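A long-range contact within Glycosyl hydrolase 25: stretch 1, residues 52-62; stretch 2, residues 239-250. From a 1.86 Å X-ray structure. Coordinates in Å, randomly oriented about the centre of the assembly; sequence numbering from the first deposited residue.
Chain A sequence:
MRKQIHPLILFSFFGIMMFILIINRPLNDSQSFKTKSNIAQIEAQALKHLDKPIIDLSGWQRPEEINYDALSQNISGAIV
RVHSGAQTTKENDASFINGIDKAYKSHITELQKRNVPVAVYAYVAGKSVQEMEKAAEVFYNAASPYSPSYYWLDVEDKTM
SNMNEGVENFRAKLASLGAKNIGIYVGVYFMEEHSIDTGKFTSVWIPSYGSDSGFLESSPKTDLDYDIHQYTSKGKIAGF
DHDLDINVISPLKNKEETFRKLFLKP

Stretch 1 (52-62) KPIIDLSGWQR
Stretch 2, residues 239-250: GFDHDLDINVIS

Strand 54-57 runs antiparallel to strand 244-249, their N-to-C directions 142° apart and their axes 4.7 Å apart at closest approach; paired residues are extended (phi/psi -105/159 at Ile 55, -120/142 at Ile 246). Ile 54 faces Asn 247 (CA-CA 4.9 Å) as a hydrogen-bonded pair: Ile 54 N donates to Asn 247 O (3.1 Å) and Asn 247 N to Ile 54 O (2.7 Å). Ile 55 and Ile 246 form the next, non-hydrogen-bonded pair (CA-CA 4.7 Å). Beyond it the strands loosen; Asp 56 N reaches Asp 245 O by a weak 3.3 Å bond, and a water bridges Asp 56 O (2.7 Å) and Asp 245 N (2.9 Å).

On the face of Ile 55 and Ile 246, Ile 55 (p, t) sets CG2 3.8 Å from CD1 of Ile 246 (m, m), whose CG2 lies 3.3 Å from Pro 53 CB. CD2 of Leu 244 (m, t) packs against CD2 of Leu 57 (m, t; 3.4 Å) and Gln 61 CG (4.0 Å).

On the other face Ile 54 (m, t) sets CD1 3.8 Å from Ile 249 CD1, beside a polar group: Asn 247 (m) sends ND2 to Ile 54 O (3.1 Å) and Asp 56 OD1 (2.9 Å), while OD2 of Asp 56 (p) sits 2.5 Å from OD1 of Asp 245 (m).

Gln 61 (m, p), closing the type I turn from Ser 58, lays CG 3.8 Å from CE2 of Phe 240 (t).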

# COMPACT_ATOMS: atom_id res chain seq x y z
N LYS A 52 15.32 -5.37 6.01
CA LYS A 52 14.32 -6.38 5.73
C LYS A 52 13.27 -5.74 4.81
O LYS A 52 13.07 -4.53 4.84
CB LYS A 52 13.71 -6.90 7.03
CG LYS A 52 14.59 -7.94 7.72
CD LYS A 52 14.46 -7.87 9.24
CE LYS A 52 15.28 -8.95 9.94
NZ LYS A 52 16.57 -9.24 9.27
N PRO A 53 12.62 -6.56 3.96
CA PRO A 53 11.75 -5.98 2.94
C PRO A 53 10.43 -5.43 3.50
O PRO A 53 10.03 -5.77 4.62
CB PRO A 53 11.46 -7.17 2.03
CG PRO A 53 11.57 -8.35 2.91
CD PRO A 53 12.66 -8.03 3.90
N ILE A 54 9.78 -4.56 2.72
CA ILE A 54 8.43 -4.08 3.01
C ILE A 54 7.45 -4.93 2.19
O ILE A 54 7.62 -5.08 0.97
CB ILE A 54 8.28 -2.59 2.65
CG1 ILE A 54 9.19 -1.72 3.55
CG2 ILE A 54 6.81 -2.15 2.70
CD1 ILE A 54 9.58 -0.40 2.89
N ILE A 55 6.44 -5.48 2.86
CA ILE A 55 5.42 -6.25 2.16
C ILE A 55 4.11 -5.48 2.04
O ILE A 55 3.87 -4.48 2.74
CB ILE A 55 5.16 -7.63 2.85
CG1 ILE A 55 4.50 -7.43 4.23
CG2 ILE A 55 6.46 -8.43 2.91
CD1 ILE A 55 4.11 -8.73 4.92
N ASP A 56 3.29 -5.90 1.08
CA ASP A 56 1.89 -5.51 1.04
C ASP A 56 1.03 -6.77 0.98
O ASP A 56 1.43 -7.79 0.38
CB ASP A 56 1.57 -4.47 -0.06
CG ASP A 56 1.84 -5.00 -1.47
OD1 ASP A 56 2.95 -4.76 -2.00
OD2 ASP A 56 0.93 -5.65 -2.05
N LEU A 57 -0.12 -6.70 1.65
CA LEU A 57 -0.98 -7.83 1.91
C LEU A 57 -2.41 -7.38 1.72
O LEU A 57 -2.73 -6.20 1.90
CB LEU A 57 -0.87 -8.27 3.37
CG LEU A 57 0.40 -8.88 3.89
CD1 LEU A 57 0.31 -8.87 5.41
CD2 LEU A 57 0.52 -10.31 3.38
N SER A 58 -3.26 -8.35 1.40
CA SER A 58 -4.69 -8.15 1.22
C SER A 58 -5.42 -9.39 1.77
O SER A 58 -4.78 -10.32 2.29
CB SER A 58 -5.03 -7.96 -0.27
OG SER A 58 -4.94 -9.20 -0.95
N GLY A 59 -6.74 -9.43 1.58
CA GLY A 59 -7.55 -10.59 1.93
C GLY A 59 -7.20 -11.87 1.18
O GLY A 59 -7.59 -12.95 1.61
N TRP A 60 -6.47 -11.75 0.07
CA TRP A 60 -5.90 -12.92 -0.65
C TRP A 60 -4.82 -13.65 0.10
O TRP A 60 -4.48 -14.80 -0.24
CB TRP A 60 -5.40 -12.49 -2.04
CG TRP A 60 -6.54 -12.03 -2.91
CD1 TRP A 60 -6.79 -10.75 -3.39
CD2 TRP A 60 -7.64 -12.85 -3.43
NE1 TRP A 60 -7.94 -10.72 -4.15
CE2 TRP A 60 -8.49 -11.95 -4.21
CE3 TRP A 60 -7.99 -14.20 -3.32
CZ2 TRP A 60 -9.65 -12.41 -4.85
CZ3 TRP A 60 -9.16 -14.64 -3.97
CH2 TRP A 60 -9.96 -13.76 -4.71
N GLN A 61 -4.23 -13.00 1.10
CA GLN A 61 -3.32 -13.65 2.03
C GLN A 61 -4.06 -13.92 3.35
O GLN A 61 -4.26 -13.01 4.14
CB GLN A 61 -2.09 -12.77 2.27
CG GLN A 61 -1.17 -12.66 1.07
CD GLN A 61 -1.75 -11.81 -0.05
OE1 GLN A 61 -2.20 -10.69 0.18
NE2 GLN A 61 -1.74 -12.34 -1.27
N ARG A 62 -4.47 -15.18 3.57
CA ARG A 62 -5.28 -15.55 4.73
C ARG A 62 -4.48 -15.48 6.05
O ARG A 62 -3.44 -16.15 6.19
CB ARG A 62 -5.92 -16.93 4.53
CG ARG A 62 -6.61 -17.06 3.18
CD ARG A 62 -7.02 -18.50 2.89
NE ARG A 62 -8.33 -18.80 3.47
N GLY A 239 7.48 -17.47 7.41
CA GLY A 239 6.28 -17.16 8.19
C GLY A 239 5.01 -17.23 7.35
O GLY A 239 3.91 -17.13 7.88
N PHE A 240 5.19 -17.42 6.03
CA PHE A 240 4.08 -17.53 5.07
C PHE A 240 4.53 -18.35 3.87
O PHE A 240 5.59 -18.10 3.30
CB PHE A 240 3.57 -16.13 4.65
CG PHE A 240 2.35 -16.14 3.74
CD1 PHE A 240 1.17 -16.76 4.13
CD2 PHE A 240 2.38 -15.48 2.52
CE1 PHE A 240 0.06 -16.77 3.30
CE2 PHE A 240 1.27 -15.47 1.69
CZ PHE A 240 0.10 -16.12 2.08
N ASP A 241 3.72 -19.34 3.49
CA ASP A 241 4.11 -20.30 2.46
C ASP A 241 3.87 -19.84 1.02
O ASP A 241 4.47 -20.38 0.09
CB ASP A 241 3.37 -21.63 2.67
CG ASP A 241 3.82 -22.37 3.93
OD1 ASP A 241 4.87 -22.04 4.53
OD2 ASP A 241 3.12 -23.32 4.31
N HIS A 242 2.99 -18.86 0.82
CA HIS A 242 2.56 -18.49 -0.53
C HIS A 242 3.18 -17.20 -0.99
O HIS A 242 3.91 -16.55 -0.24
CB HIS A 242 1.04 -18.41 -0.58
CG HIS A 242 0.37 -19.55 0.14
ND1 HIS A 242 0.48 -20.82 -0.28
CD2 HIS A 242 -0.40 -19.57 1.30
CE1 HIS A 242 -0.19 -21.63 0.57
NE2 HIS A 242 -0.74 -20.86 1.53
N ASP A 243 2.89 -16.85 -2.24
CA ASP A 243 3.44 -15.66 -2.91
C ASP A 243 3.13 -14.36 -2.18
O ASP A 243 2.00 -14.15 -1.72
CB ASP A 243 2.90 -15.57 -4.34
CG ASP A 243 3.53 -16.57 -5.27
OD1 ASP A 243 4.52 -17.21 -4.89
OD2 ASP A 243 3.04 -16.72 -6.41
N LEU A 244 4.13 -13.47 -2.10
CA LEU A 244 3.94 -12.15 -1.49
C LEU A 244 4.46 -11.03 -2.38
O LEU A 244 5.54 -11.15 -3.00
CB LEU A 244 4.66 -12.05 -0.14
CG LEU A 244 4.02 -12.66 1.10
CD1 LEU A 244 4.99 -12.58 2.27
CD2 LEU A 244 2.71 -11.94 1.41
N ASP A 245 3.72 -9.93 -2.40
CA ASP A 245 4.22 -8.70 -2.98
C ASP A 245 5.32 -8.16 -2.08
O ASP A 245 5.07 -7.92 -0.89
CB ASP A 245 3.13 -7.63 -3.02
CG ASP A 245 2.03 -7.91 -4.05
OD1 ASP A 245 0.99 -7.20 -4.00
OD2 ASP A 245 2.18 -8.82 -4.89
N ILE A 246 6.50 -7.90 -2.66
CA ILE A 246 7.61 -7.34 -1.90
C ILE A 246 8.04 -6.01 -2.49
O ILE A 246 8.05 -5.82 -3.72
CB ILE A 246 8.86 -8.26 -1.82
CG1 ILE A 246 8.47 -9.72 -1.59
CG2 ILE A 246 9.82 -7.73 -0.75
CD1 ILE A 246 7.75 -9.99 -0.30
N ASN A 247 8.38 -5.11 -1.58
CA ASN A 247 8.72 -3.74 -1.88
C ASN A 247 10.05 -3.37 -1.24
O ASN A 247 10.46 -3.94 -0.21
CB ASN A 247 7.62 -2.81 -1.31
CG ASN A 247 6.24 -3.19 -1.79
OD1 ASN A 247 5.82 -2.79 -2.87
ND2 ASN A 247 5.54 -4.01 -1.01
N VAL A 248 10.72 -2.39 -1.83
CA VAL A 248 11.90 -1.82 -1.19
C VAL A 248 11.85 -0.28 -1.33
O VAL A 248 11.31 0.24 -2.29
CB VAL A 248 13.19 -2.44 -1.79
CG1 VAL A 248 13.40 -1.99 -3.23
CG2 VAL A 248 14.41 -2.11 -0.94
N ILE A 249 12.37 0.43 -0.32
CA ILE A 249 12.65 1.87 -0.47
C ILE A 249 13.60 2.05 -1.69
O ILE A 249 14.56 1.30 -1.85
CB ILE A 249 13.29 2.45 0.81
CG1 ILE A 249 12.35 2.38 2.04
CG2 ILE A 249 13.79 3.89 0.60
CD1 ILE A 249 10.97 2.97 1.84
N SER A 250 13.33 3.03 -2.55
CA SER A 250 14.18 3.24 -3.73
C SER A 250 15.63 3.55 -3.32
O SER A 250 15.84 4.38 -2.44
CB SER A 250 13.63 4.38 -4.58
OG SER A 250 14.63 4.83 -5.48
O HOH W 1 1.09 -9.98 -1.11
O HOH W 2 -0.60 -15.09 -1.57